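Local coordinates for protein histidinol-phosphate aminotransferase (PDB 3FTB) that probably acts as a pyridoxal 5'-phosphate-dependent aminotransferase, transferring an amino group in histidine biosynthesis, at residues A251-A254 with A255-L259; I70-L74 with K75-I79. All coordinates share one frame; numbering follows the deposited sequence.

Contact 1. Residues A251-A254 with A255-L259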
ATOM      1  N   ALA A 251      -6.483  -2.635  -7.976  1.00 42.70           N
ATOM      2  CA  ALA A 251      -6.755  -1.237  -7.690  1.00 42.22           C
ATOM      3  C   ALA A 251      -6.599  -0.448  -8.976  1.00 43.56           C
ATOM      4  O   ALA A 251      -7.482   0.321  -9.353  1.00 50.14           O
ATOM      5  CB  ALA A 251      -5.795  -0.718  -6.626  1.00 42.84           C
ATOM      6  N   GLU A 252      -5.475  -0.653  -9.656  1.00 44.59           N
ATOM      7  CA  GLU A 252      -5.224  -0.007 -10.938  1.00 41.99           C
ATOM      8  C   GLU A 252      -6.329  -0.326 -11.936  1.00 38.10           C
ATOM      9  O   GLU A 252      -6.821   0.568 -12.625  1.00 32.42           O
ATOM     10  CB  GLU A 252      -3.875  -0.447 -11.494  1.00 37.97           C
ATOM     11  CG  GLU A 252      -3.480   0.217 -12.779  1.00 39.18           C
ATOM     12  CD  GLU A 252      -2.145  -0.289 -13.289  1.00 47.80           C
ATOM     13  OE1 GLU A 252      -1.929  -1.520 -13.265  1.00 45.33           O
ATOM     14  OE2 GLU A 252      -1.312   0.540 -13.709  1.00 55.45           O
ATOM     15  N   MET A 253      -6.720  -1.600 -12.001  1.00 45.67           N
ATOM     16  CA  MET A 253      -7.768  -2.024 -12.926  1.00 46.18           C
ATOM     17  C   MET A 253      -9.100  -1.339 -12.636  1.00 42.09           C
ATOM     18  O   MET A 253      -9.834  -0.984 -13.561  1.00 43.43           O
ATOM     19  CB  MET A 253      -7.941  -3.545 -12.925  1.00 45.76           C
ATOM     20  CG  MET A 253      -9.011  -4.017 -13.909  1.00 47.06           C
ATOM     21  SD  MET A 253     -10.690  -4.068 -13.229  1.00 32.35           S
ATOM     22  CE  MET A 253     -10.566  -5.637 -12.364  1.00 27.20           C
ATOM     23  N   ALA A 254      -9.411  -1.156 -11.353  1.00 34.84           N
ATOM     24  CA  ALA A 254     -10.646  -0.481 -10.966  1.00 29.88           C
ATOM     25  C   ALA A 254     -10.635   0.980 -11.378  1.00 29.12           C
ATOM     26  O   ALA A 254     -11.550   1.448 -12.043  1.00 32.04           O
ATOM     27  CB  ALA A 254     -10.895  -0.608  -9.468  1.00 34.60           C
ATOM     28  N   ALA A 255      -9.593   1.698 -10.974  1.00 36.81           N
ATOM     29  CA  ALA A 255      -9.437   3.111 -11.329  1.00 37.63           C
ATOM     30  C   ALA A 255      -9.470   3.357 -12.834  1.00 35.56           C
ATOM     31  O   ALA A 255      -9.798   4.447 -13.286  1.00 30.14           O
ATOM     32  CB  ALA A 255      -8.139   3.661 -10.750  1.00 34.56           C
ATOM     33  N   ILE A 256      -9.122   2.341 -13.609  1.00 44.67           N
ATOM     34  CA  ILE A 256      -9.041   2.491 -15.057  1.00 43.14           C
ATOM     35  C   ILE A 256     -10.385   2.197 -15.741  1.00 45.22           C
ATOM     36  O   ILE A 256     -10.739   2.831 -16.740  1.00 46.51           O
ATOM     37  CB  ILE A 256      -7.851   1.658 -15.645  1.00 35.70           C
ATOM     38  CG1 ILE A 256      -6.526   2.396 -15.371  1.00 31.06           C
ATOM     39  CG2 ILE A 256      -8.060   1.383 -17.129  1.00 32.49           C
ATOM     40  CD1 ILE A 256      -5.236   1.660 -15.754  1.00 17.78           C
ATOM     41  N   ASN A 257     -11.152   1.278 -15.155  1.00 38.10           N
ATOM     42  CA  ASN A 257     -12.390   0.791 -15.758  1.00 41.70           C
ATOM     43  C   ASN A 257     -13.681   1.265 -15.074  1.00 41.48           C
ATOM     44  O   ASN A 257     -14.749   1.285 -15.686  1.00 43.74           O
ATOM     45  CB  ASN A 257     -12.353  -0.740 -15.810  1.00 45.45           C
ATOM     46  CG  ASN A 257     -11.195  -1.262 -16.653  1.00 46.58           C
ATOM     47  OD1 ASN A 257     -11.202  -1.141 -17.872  1.00 45.27           O
ATOM     48  ND2 ASN A 257     -10.197  -1.841 -16.002  1.00 46.31           N
ATOM     49  N   CYS A 258     -13.571   1.662 -13.813  1.00 35.94           N
ATOM     50  CA  CYS A 258     -14.748   1.966 -13.008  1.00 32.26           C
ATOM     51  C   CYS A 258     -15.112   3.438 -12.966  1.00 22.79           C
ATOM     52  O   CYS A 258     -16.261   3.771 -12.724  1.00 24.27           O
ATOM     53  CB  CYS A 258     -14.605   1.392 -11.594  1.00 23.25           C
ATOM     54  SG  CYS A 258     -14.494  -0.408 -11.632  1.00 35.38           S
ATOM     55  N   LEU A 259     -14.152   4.318 -13.220  1.00 26.33           N
ATOM     56  CA  LEU A 259     -14.444   5.754 -13.202  1.00 34.61           C
ATOM     57  C   LEU A 259     -15.180   6.225 -14.465  1.00 39.22           C
ATOM     58  O   LEU A 259     -15.748   7.329 -14.494  1.00 32.70           O
ATOM     59  CB  LEU A 259     -13.166   6.577 -12.992  1.00 35.88           C
ATOM     60  CG  LEU A 259     -12.359   6.340 -11.713  1.00 28.15           C
ATOM     61  CD1 LEU A 259     -11.233   7.347 -11.647  1.00 27.48           C
ATOM     62  CD2 LEU A 259     -13.259   6.471 -10.500  1.00 29.21           C
TER
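Ala-254 meets Cys-258 one turn further along the chain, where helix 249-257 gives way to a turn. The amide N of Cys-258 donates to Ala-254 O at 2.7 Å. Cys-258 SG also lies close to this carbonyl, 3.5 Å from Ala-254 O, and reaches the Ala-254 methyl in a looser apolar contact, SG to CB 4.2 Å. Ala-255 shows the same i to i+4 pattern: its N-H meets Ala-251 O at 3.0 Å and is almost straight, 177° at the hydrogen. By contrast, Ile-256 N makes two weak bonds, to Glu-252 O and Met-253 O. Its side chain runs beside that of Glu-252, in the same direction, with CD1 3.7 Å from Glu-252 CG.

The side chains of Met-253 and Asn-257 cross at about a right angle. Met-253 CG stands anti to the backbone N (chi1 -179°), which puts it 3.2 Å from Asn-257 ND2; the bend at chi2 then sets SD near the same nitrogen. The amide of Asn-257 turns back on its own helix: ND2 reaches Met-253 O at 2.6 Å, with the oxygen 26° out of the amide plane, while Asn-257 N donates to the same oxygen at 3.1 Å. The small methyl of Ala-254 also packs against Phe-44, and Ala-255 touches Leu-66, joining this helix to helices 42-45 and 64-74. In this buried setting, the paired main-chain and side-chain donors at Met-253 O satisfy a carbonyl of the last helical turn and probably restrict rotation of the asparagine amide.

Contact 2. Residues I70-L74 with K75-I79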
ATOM      1  N   ILE A  70      -8.082   9.075 -14.348  1.00 29.93           N
ATOM      2  CA  ILE A  70      -8.431  10.101 -13.371  1.00 33.59           C
ATOM      3  C   ILE A  70      -8.527  11.476 -14.028  1.00 30.42           C
ATOM      4  O   ILE A  70      -9.485  12.214 -13.800  1.00 23.03           O
ATOM      5  CB  ILE A  70      -7.399  10.144 -12.231  1.00 34.72           C
ATOM      6  CG1 ILE A  70      -7.491   8.868 -11.393  1.00 30.24           C
ATOM      7  CG2 ILE A  70      -7.598  11.382 -11.366  1.00 41.21           C
ATOM      8  CD1 ILE A  70      -6.330   8.706 -10.425  1.00 31.76           C
ATOM      9  N   GLU A  71      -7.536  11.809 -14.858  1.00 33.96           N
ATOM     10  CA  GLU A  71      -7.544  13.070 -15.598  1.00 24.62           C
ATOM     11  C   GLU A  71      -8.814  13.191 -16.426  1.00 29.10           C
ATOM     12  O   GLU A  71      -9.363  14.275 -16.569  1.00 33.24           O
ATOM     13  CB  GLU A  71      -6.327  13.159 -16.517  1.00 31.62           C
ATOM     14  CG  GLU A  71      -5.015  13.463 -15.808  1.00 39.19           C
ATOM     15  CD  GLU A  71      -3.861  13.620 -16.787  1.00 54.46           C
ATOM     16  OE1 GLU A  71      -4.067  13.318 -17.984  1.00 63.90           O
ATOM     17  OE2 GLU A  71      -2.756  14.043 -16.371  1.00 47.76           O
ATOM     18  N   ASN A  72      -9.268  12.069 -16.977  1.00 31.07           N
ATOM     19  CA  ASN A  72     -10.463  12.042 -17.814  1.00 34.51           C
ATOM     20  C   ASN A  72     -11.700  12.064 -16.953  1.00 43.78           C
ATOM     21  O   ASN A  72     -12.760  12.521 -17.377  1.00 42.80           O
ATOM     22  CB  ASN A  72     -10.499  10.777 -18.671  1.00 35.41           C
ATOM     23  CG  ASN A  72      -9.481  10.797 -19.787  1.00 45.01           C
ATOM     24  OD1 ASN A  72      -8.940  11.848 -20.135  1.00 46.15           O
ATOM     25  ND2 ASN A  72      -9.214   9.629 -20.361  1.00 46.22           N
ATOM     26  N   TYR A  73     -11.554  11.526 -15.747  1.00 48.46           N
ATOM     27  CA  TYR A  73     -12.639  11.471 -14.790  1.00 45.63           C
ATOM     28  C   TYR A  73     -12.897  12.870 -14.274  1.00 42.33           C
ATOM     29  O   TYR A  73     -14.040  13.272 -14.089  1.00 36.27           O
ATOM     30  CB  TYR A  73     -12.252  10.566 -13.629  1.00 43.51           C
ATOM     31  CG  TYR A  73     -13.273  10.513 -12.521  1.00 41.21           C
ATOM     32  CD1 TYR A  73     -14.543   9.996 -12.749  1.00 42.81           C
ATOM     33  CD2 TYR A  73     -12.964  10.954 -11.241  1.00 34.18           C
ATOM     34  CE1 TYR A  73     -15.479   9.930 -11.744  1.00 28.88           C
ATOM     35  CE2 TYR A  73     -13.884  10.891 -10.237  1.00 19.15           C
ATOM     36  CZ  TYR A  73     -15.151  10.381 -10.487  1.00 28.49           C
ATOM     37  OH  TYR A  73     -16.100  10.307  -9.475  1.00 35.02           O
ATOM     38  N   LEU A  74     -11.816  13.608 -14.047  1.00 40.41           N
ATOM     39  CA  LEU A  74     -11.913  14.952 -13.509  1.00 45.04           C
ATOM     40  C   LEU A  74     -11.885  16.034 -14.601  1.00 52.30           C
ATOM     41  O   LEU A  74     -12.061  17.216 -14.313  1.00 56.24           O
ATOM     42  CB  LEU A  74     -10.789  15.195 -12.497  1.00 43.10           C
ATOM     43  CG  LEU A  74     -10.563  14.179 -11.370  1.00 47.51           C
ATOM     44  CD1 LEU A  74      -9.325  14.568 -10.600  1.00 47.74           C
ATOM     45  CD2 LEU A  74     -11.759  14.064 -10.420  1.00 44.76           C
ATOM     46  N   LYS A  75     -11.670  15.628 -15.850  1.00 54.52           N
ATOM     47  CA  LYS A  75     -11.516  16.579 -16.953  1.00 41.52           C
ATOM     48  C   LYS A  75     -10.494  17.646 -16.596  1.00 47.06           C
ATOM     49  O   LYS A  75     -10.792  18.837 -16.645  1.00 50.15           O
ATOM     50  CB  LYS A  75     -12.844  17.250 -17.313  1.00 28.42           C
ATOM     51  CG  LYS A  75     -13.999  16.293 -17.581  1.00 40.36           C
ATOM     52  CD  LYS A  75     -13.710  15.364 -18.747  1.00 52.10           C
ATOM     53  CE  LYS A  75     -14.753  14.255 -18.828  1.00 57.64           C
ATOM     54  NZ  LYS A  75     -16.120  14.800 -18.609  1.00 62.29           N
ATOM     55  N   LEU A  76      -9.295  17.211 -16.225  1.00 47.49           N
ATOM     56  CA  LEU A  76      -8.198  18.120 -15.910  1.00 43.03           C
ATOM     57  C   LEU A  76      -6.879  17.527 -16.376  1.00 44.84           C
ATOM     58  O   LEU A  76      -6.635  16.339 -16.195  1.00 47.10           O
ATOM     59  CB  LEU A  76      -8.124  18.391 -14.405  1.00 34.64           C
ATOM     60  CG  LEU A  76      -8.425  19.815 -13.922  1.00 35.61           C
ATOM     61  CD1 LEU A  76      -9.822  20.250 -14.326  1.00 30.85           C
ATOM     62  CD2 LEU A  76      -8.226  19.977 -12.411  1.00 31.30           C
ATOM     63  N   LYS A  77      -6.037  18.363 -16.977  1.00 42.12           N
ATOM     64  CA  LYS A  77      -4.696  17.963 -17.386  1.00 34.05           C
ATOM     65  C   LYS A  77      -3.655  18.857 -16.695  1.00 29.26           C
ATOM     66  O   LYS A  77      -4.014  19.837 -16.034  1.00 26.55           O
ATOM     67  CB  LYS A  77      -4.556  18.013 -18.917  1.00 34.31           C
ATOM     68  CG  LYS A  77      -5.561  17.137 -19.671  1.00 20.65           C
ATOM     69  CD  LYS A  77      -5.350  15.681 -19.345  1.00 23.34           C
ATOM     70  CE  LYS A  77      -6.407  14.811 -19.987  1.00 22.48           C
ATOM     71  NZ  LYS A  77      -5.930  13.405 -20.040  1.00 31.30           N
ATOM     72  N   ASP A  78      -2.381  18.496 -16.831  1.00 36.44           N
ATOM     73  CA  ASP A  78      -1.271  19.253 -16.241  1.00 44.80           C
ATOM     74  C   ASP A  78      -1.539  19.564 -14.766  1.00 38.69           C
ATOM     75  O   ASP A  78      -1.479  20.719 -14.334  1.00 35.84           O
ATOM     76  CB  ASP A  78      -0.971  20.534 -17.053  1.00 50.83           C
ATOM     77  CG  ASP A  78       0.424  21.125 -16.757  1.00 52.04           C
ATOM     78  OD1 ASP A  78       1.308  20.407 -16.234  1.00 49.21           O
ATOM     79  OD2 ASP A  78       0.639  22.320 -17.063  1.00 47.12           O
ATOM     80  N   ILE A  79      -1.838  18.510 -14.006  1.00 40.95           N
ATOM     81  CA  ILE A  79      -2.059  18.608 -12.563  1.00 30.89           C
ATOM     82  C   ILE A  79      -1.193  17.590 -11.852  1.00 28.45           C
ATOM     83  O   ILE A  79      -0.814  16.580 -12.433  1.00 26.92           O
ATOM     84  CB  ILE A  79      -3.527  18.328 -12.179  1.00 30.24           C
ATOM     85  CG1 ILE A  79      -4.044  17.069 -12.879  1.00 30.25           C
ATOM     86  CG2 ILE A  79      -4.407  19.504 -12.537  1.00 32.45           C
ATOM     87  CD1 ILE A  79      -5.352  16.519 -12.270  1.00 30.27           C
TER
HETATM   88  O   HOH W   1      -1.601  15.681 -14.999  1.00 36.08           O
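CG of Glu-71 is anti to its carbonyl carbon (chi1 -75°) with the chain extended beyond, and Lys-77 bends at chi2 (-64°); together these torsions bring the two side chains across each other at about a right angle, carboxylate to ammonium. They meet beside the C-terminal turn of helix 64-74, which has the 6→1 bond and positive phi of a Schellman motif. The evidence is the positive phi of Lys-75, the first residue to leave helical angles, and the bond from Leu-76 N to Glu-71 O at 3.0 Å. Glu-71 thus contributes its backbone oxygen to the turn and its side chain to the surface salt bridge beside it.

In that bridge Lys-77 NZ is 2.8 Å from Glu-71 OE1, met on the anti side and 21° out of the carboxylate plane. A second, weak bond runs from NZ to Asn-72 OD1 at 3.4 Å; this OD1 also accepts from Lys-68. Lys-77 CD lies alongside the carboxylate, 3.0 Å from Glu-71 OE1. Lys-75, bent at chi2, folds back toward the last turn, with its CE 3.0 Å from Asn-72 O. Leu-74 packs on Ile-228 of strand 225-229, so the helix end rests against the large sheet before the chain enters strand 80-84. Just before that strand, Ile-79 N donates to an ordered water at 3.0 Å.

Contact 2 comes first along the chain, covering the end of helix 64-74 and the loop into strand 80-84, an edge strand of the seven-stranded sheet; contact 1 follows much later, at the end of helix 249-257. Their centres are 15 Å apart, on the same side of the chain's centre. They meet directly: Leu-259 O lies 3.4 Å from Tyr-73 CD1, and Leu-259 CD1 is 4.0 Å from Ile-70 CG1. Helix 64-74 stands between helix 249-257, where its Leu-66 touches Ala-255, and strand 225-229, where its Ile-70 packs on Tyr-226 and Ile-228. Two helix endings distant in sequence thus pack together beside the sheet.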